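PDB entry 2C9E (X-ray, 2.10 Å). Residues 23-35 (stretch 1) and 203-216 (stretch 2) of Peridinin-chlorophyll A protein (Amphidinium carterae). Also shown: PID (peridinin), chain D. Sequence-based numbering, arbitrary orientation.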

# COMPACT_ATOMS: atom_id res chain seq x y z
N TRP A 23 17.52 0.06 1.77
CA TRP A 23 16.21 -0.18 1.19
C TRP A 23 15.74 -1.61 1.26
O TRP A 23 14.56 -1.87 1.49
N GLY A 24 16.66 -2.56 1.06
CA GLY A 24 16.24 -3.93 1.05
C GLY A 24 16.26 -4.73 2.35
O GLY A 24 15.68 -5.81 2.38
N GLY A 25 16.89 -4.21 3.40
CA GLY A 25 16.99 -4.98 4.62
C GLY A 25 15.92 -4.73 5.67
O GLY A 25 14.88 -4.08 5.39
N SER A 26 16.15 -5.26 6.87
CA SER A 26 15.17 -5.06 7.94
C SER A 26 15.54 -3.77 8.61
O SER A 26 16.06 -3.78 9.69
N SER A 27 15.27 -2.67 7.95
CA SER A 27 15.61 -1.38 8.53
C SER A 27 14.70 -1.01 9.71
O SER A 27 13.94 -1.81 10.23
N ALA A 28 14.80 0.23 10.14
CA ALA A 28 13.98 0.70 11.21
C ALA A 28 12.54 0.78 10.66
O ALA A 28 11.57 0.65 11.42
N ILE A 29 12.41 0.95 9.35
CA ILE A 29 11.08 1.02 8.74
C ILE A 29 10.42 -0.36 8.74
O ILE A 29 9.27 -0.48 9.15
N ALA A 30 11.14 -1.39 8.30
CA ALA A 30 10.59 -2.75 8.26
C ALA A 30 10.06 -3.13 9.64
O ALA A 30 8.99 -3.71 9.77
N LYS A 31 10.84 -2.81 10.67
CA LYS A 31 10.46 -3.17 12.04
C LYS A 31 9.36 -2.27 12.55
O LYS A 31 8.50 -2.74 13.31
N TYR A 32 9.36 -1.00 12.15
CA TYR A 32 8.26 -0.15 12.60
C TYR A 32 6.92 -0.63 12.02
O TYR A 32 5.95 -0.74 12.75
N ILE A 33 6.86 -0.93 10.72
CA ILE A 33 5.59 -1.39 10.13
C ILE A 33 5.13 -2.70 10.77
O ILE A 33 3.96 -2.85 11.13
N ALA A 34 6.08 -3.63 10.94
CA ALA A 34 5.84 -4.91 11.57
C ALA A 34 5.23 -4.79 12.95
O ALA A 34 4.33 -5.56 13.28
N ASP A 35 5.73 -3.84 13.76
CA ASP A 35 5.20 -3.71 15.11
C ASP A 35 4.29 -2.53 15.38
O ASP A 35 3.79 -2.40 16.50
N ILE A 203 2.02 -12.17 9.55
CA ILE A 203 2.14 -11.06 8.62
C ILE A 203 3.19 -10.08 9.10
O ILE A 203 3.99 -9.56 8.31
N SER A 204 3.22 -9.83 10.41
CA SER A 204 4.21 -8.91 10.94
C SER A 204 5.59 -9.49 10.75
O SER A 204 6.52 -8.78 10.31
N LYS A 205 5.74 -10.78 11.07
CA LYS A 205 7.06 -11.33 10.91
C LYS A 205 7.51 -11.27 9.45
O LYS A 205 8.67 -10.94 9.20
N TYR A 206 6.59 -11.52 8.51
CA TYR A 206 6.90 -11.47 7.07
C TYR A 206 7.39 -10.06 6.68
O TYR A 206 8.45 -9.88 6.07
N ILE A 207 6.62 -9.04 7.08
CA ILE A 207 6.99 -7.67 6.78
C ILE A 207 8.36 -7.30 7.38
O ILE A 207 9.17 -6.64 6.74
N GLU A 208 8.61 -7.73 8.60
CA GLU A 208 9.88 -7.45 9.27
C GLU A 208 11.14 -8.08 8.64
O GLU A 208 12.23 -7.46 8.55
N THR A 209 10.99 -9.32 8.19
CA THR A 209 12.15 -10.07 7.70
C THR A 209 12.17 -10.53 6.26
O THR A 209 13.22 -10.95 5.80
N ALA A 210 11.06 -10.49 5.55
CA ALA A 210 11.01 -11.02 4.20
C ALA A 210 12.01 -10.44 3.22
O ALA A 210 12.80 -11.14 2.60
N SER A 211 11.97 -9.13 3.07
CA SER A 211 12.86 -8.49 2.12
C SER A 211 14.33 -8.77 2.38
O SER A 211 15.09 -9.09 1.46
N ALA A 212 14.76 -8.62 3.63
CA ALA A 212 16.18 -8.82 3.93
C ALA A 212 16.71 -10.14 3.36
O ALA A 212 17.86 -10.20 2.95
N LYS A 213 15.87 -11.17 3.29
CA LYS A 213 16.29 -12.48 2.80
C LYS A 213 16.46 -12.53 1.31
O LYS A 213 17.25 -13.33 0.82
N ASN A 214 15.72 -11.70 0.56
CA ASN A 214 15.83 -11.73 -0.89
C ASN A 214 15.31 -10.41 -1.40
O ASN A 214 14.22 -10.33 -1.96
N PRO A 215 16.11 -9.36 -1.21
CA PRO A 215 15.78 -7.99 -1.61
C PRO A 215 15.39 -7.84 -3.06
O PRO A 215 14.39 -7.15 -3.40
N LYS A 216 16.17 -8.46 -3.95
CA LYS A 216 15.91 -8.32 -5.38
C LYS A 216 14.60 -8.92 -5.78
O LYS A 216 13.88 -8.35 -6.59

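Where two helices run nearly antiparallel at close range, small residues let the backbones approach, and serine hydroxyls can then reach across to carbonyl oxygens of the partner. The pairing of residues 23-35 with 203-216 in peridinin-chlorophyll A protein is a compact example. The axes of helices 28-35 and 203-213 come within 7.8 Å at an angle of 163°, and the two stretches together bury 535 Å².

Stretch 2 opens with Ile203 out of reach, so the contact begins at Ser204. Its side chain points toward stretch 1 in the m rotamer, and Ser204 OG donates to Ala34 O at 2.8 Å. Lys205, one position on, starts away from the partner, but its end comes nearer and Lys205 NZ forms a salt bridge with Glu208 OE1 at 3.1 Å, within the same helix. Tyr206 also points away; the edge of its ring lies near the peridinin, with Tyr206 CE2 3.9 Å from PID C31.

Ile207 supplies the apolar centre. It points toward stretch 1 with chi1 m and chi2 t, bringing Ile207 CG2 to 3.9 Å from Ile33 CG2, itself on an m, t side chain, and to 4.4 Å from Ala34 CB. Glu208 leaves sideways, extended with chi1 and chi2 both t, and its aliphatic part packs against Ala34 and the aliphatic part of Lys31: Glu208 CB lies 3.7 Å from Ala34 CB, while Glu208 CG is 4.1 Å from Lys31 CG. Its backbone is equally engaged, for Ser26 OG, carried on a t rotamer, donates to Glu208 O at 2.8 Å. A water donates to both Ser26 OG and Glu208 OE2, at 3.0 Å each, linking the same two residues a second time.

Thr209 and Ala210 face away; Thr209, in the p rotamer, turns its hydroxyl back on its own helix, where Thr209 OG1 donates to Lys205 O at 2.9 Å. Ser211 returns toward the partner. Its t rotamer sends OG to Gly24 O in a short 2.5 Å hydrogen bond, while Ser211 CB sits 3.6 Å from PID O5. Ala212 leaves sideways and rests its methyl against the loop, Ala212 CB being 3.9 Å from Gly25 CA. Lys213 and Asn214 point away, and Asn214 caps the following helix.

Pro215 closes the contact, its CG 3.9 Å from Gly24 O. The absence of a side chain on Gly24 matters here: an ideal CB would lie 2.8 Å from Pro215 CB, a clash. Lys216 is out of reach.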

# COMPACT_ATOMS: atom_id res chain seq x y z
CB TRP A 23 16.18 0.27 -0.26
CG TRP A 23 16.48 1.70 -0.37
CD1 TRP A 23 17.66 2.26 -0.75
CD2 TRP A 23 15.63 2.79 0.02
NE1 TRP A 23 17.62 3.63 -0.63
CE2 TRP A 23 16.38 3.98 -0.15
CE3 TRP A 23 14.31 2.88 0.50
CZ2 TRP A 23 15.84 5.25 0.14
CZ3 TRP A 23 13.78 4.12 0.78
CH2 TRP A 23 14.55 5.30 0.60
CB SER A 26 15.19 -6.15 9.00
OG SER A 26 14.08 -5.94 9.93
CB SER A 27 15.49 -0.30 7.44
OG SER A 27 14.14 -0.24 6.99
CB ALA A 28 14.49 2.06 11.66
CB ILE A 29 11.18 1.54 7.29
CG1 ILE A 29 11.62 2.99 7.33
CG2 ILE A 29 9.87 1.43 6.56
CD1 ILE A 29 10.48 3.94 7.46
CB ALA A 30 11.67 -3.76 7.79
CB LYS A 31 11.67 -3.09 13.00
CG LYS A 31 12.78 -4.01 12.57
CD LYS A 31 14.07 -3.81 13.34
CE LYS A 31 15.03 -4.93 13.01
NZ LYS A 31 16.09 -4.93 14.04
CB TYR A 32 8.49 1.30 12.20
CG TYR A 32 7.26 2.13 12.30
CD1 TYR A 32 6.91 2.72 13.52
CD2 TYR A 32 6.41 2.31 11.20
CE1 TYR A 32 5.72 3.45 13.66
CE2 TYR A 32 5.19 3.04 11.33
CZ TYR A 32 4.86 3.62 12.55
OH TYR A 32 3.69 4.38 12.71
CB ILE A 33 5.69 -1.58 8.62
CG1 ILE A 33 6.08 -0.27 7.95
CG2 ILE A 33 4.35 -2.08 8.08
CD1 ILE A 33 6.50 -0.38 6.51
CB ALA A 34 7.11 -5.67 11.68
CB ASP A 35 6.32 -3.62 16.16
CG ASP A 35 7.31 -4.78 16.09
OD1 ASP A 35 6.94 -5.94 15.72
OD2 ASP A 35 8.48 -4.52 16.45
CB ILE A 203 0.75 -10.37 8.44
CG1 ILE A 203 -0.19 -11.35 7.73
CG2 ILE A 203 0.86 -9.08 7.59
CD1 ILE A 203 0.04 -11.41 6.22
CB SER A 204 4.00 -8.65 12.44
OG SER A 204 2.87 -7.82 12.60
CB LYS A 205 7.15 -12.75 11.50
CG LYS A 205 8.55 -13.38 11.43
CD LYS A 205 9.75 -12.43 11.75
CE LYS A 205 10.21 -12.38 13.24
NZ LYS A 205 9.36 -11.58 14.22
CB TYR A 206 5.66 -11.84 6.25
CG TYR A 206 5.93 -11.91 4.77
CD1 TYR A 206 6.59 -12.99 4.22
CD2 TYR A 206 5.62 -10.83 3.92
CE1 TYR A 206 6.97 -13.01 2.87
CE2 TYR A 206 5.99 -10.84 2.55
CZ TYR A 206 6.66 -11.94 2.05
OH TYR A 206 7.00 -11.97 0.70
CB ILE A 207 5.90 -6.72 7.33
CG1 ILE A 207 4.60 -6.91 6.53
CG2 ILE A 207 6.43 -5.29 7.37
CD1 ILE A 207 3.40 -6.13 7.10
CB GLU A 208 9.81 -7.94 10.71
CG GLU A 208 10.98 -7.49 11.53
CD GLU A 208 11.13 -8.25 12.85
OE1 GLU A 208 10.12 -8.67 13.48
OE2 GLU A 208 12.29 -8.39 13.26
CB THR A 209 12.31 -11.36 8.52
OG1 THR A 209 11.16 -12.17 8.26
CG2 THR A 209 12.36 -11.09 10.07
CB ALA A 210 9.61 -10.89 3.63
CB SER A 211 12.63 -6.98 2.13
OG SER A 211 13.47 -6.30 1.22
CB ALA A 212 16.41 -8.75 5.40
CB LYS A 213 15.29 -13.56 3.18
CG LYS A 213 15.12 -13.84 4.68
CD LYS A 213 14.21 -15.05 4.83
CE LYS A 213 13.76 -15.24 6.23
NZ LYS A 213 12.26 -15.40 6.27
CB ASN A 214 14.95 -12.86 -1.43
CG ASN A 214 15.28 -13.22 -2.84
OD1 ASN A 214 15.85 -12.42 -3.60
ND2 ASN A 214 14.91 -14.44 -3.23
CB PRO A 215 17.05 -7.20 -1.25
CG PRO A 215 17.69 -8.01 -0.14
CD PRO A 215 17.46 -9.43 -0.63
CB LYS A 216 17.02 -8.95 -6.24
CG LYS A 216 18.28 -8.09 -6.32
CD LYS A 216 19.19 -8.60 -7.45
CE LYS A 216 20.50 -7.81 -7.52
NZ LYS A 216 21.42 -8.30 -8.62
C1 PID D . 14.71 14.86 12.91
C2 PID D . 15.12 15.91 13.95
C3 PID D . 14.98 17.30 13.33
C4 PID D . 15.92 17.40 12.13
C5 PID D . 15.51 16.49 10.96
C6 PID D . 14.98 15.13 11.42
C7 PID D . 15.20 14.07 10.53
C8 PID D . 14.23 13.40 9.78
C9 PID D . 14.49 12.36 8.89
C10 PID D . 15.72 11.79 8.57
C11 PID D . 13.55 11.70 8.19
C12 PID D . 14.14 10.72 7.50
C13 PID D . 13.44 9.71 6.84
C14 PID D . 13.94 8.61 6.14
C15 PID D . 13.04 7.67 5.62
C16 PID D . 13.38 6.47 4.98
C17 PID D . 12.38 5.58 4.59
C18 PID D . 12.63 4.31 4.06
C19 PID D . 11.60 3.43 3.74
C20 PID D . 11.87 2.12 3.32
C21 PID D . 10.93 1.13 3.01
C22 PID D . 11.36 -0.15 2.69
C23 PID D . 10.62 -1.20 2.41
C24 PID D . 9.93 -2.30 2.21
C25 PID D . 9.48 -2.76 0.82
C26 PID D . 8.14 -3.51 0.84
C27 PID D . 8.06 -4.59 1.92
C28 PID D . 8.26 -3.91 3.28
C29 PID D . 9.63 -3.23 3.40
C30 PID D . 6.51 -6.37 2.32
C31 PID D . 5.20 -7.08 1.97
CM1 PID D . 14.70 13.43 13.44
CM2 PID D . 16.75 16.34 10.07
CM3 PID D . 14.43 17.21 10.15
CM4 PID D . 15.45 8.40 5.99
CM5 PID D . 9.44 1.47 2.97
CM6 PID D . 9.33 -1.58 -0.15
CM7 PID D . 10.56 -3.70 0.27
CM8 PID D . 9.64 -2.45 4.73
O1 PID D . 13.67 15.22 12.01
O2 PID D . 15.37 18.28 14.30
O3 PID D . 16.83 12.19 8.92
O4 PID D . 15.50 10.76 7.70
O5 PID D . 10.64 -4.24 3.44
O6 PID D . 6.75 -5.16 1.76
O7 PID D . 7.33 -6.94 3.04
O HOH W 1 14.90 -8.19 11.78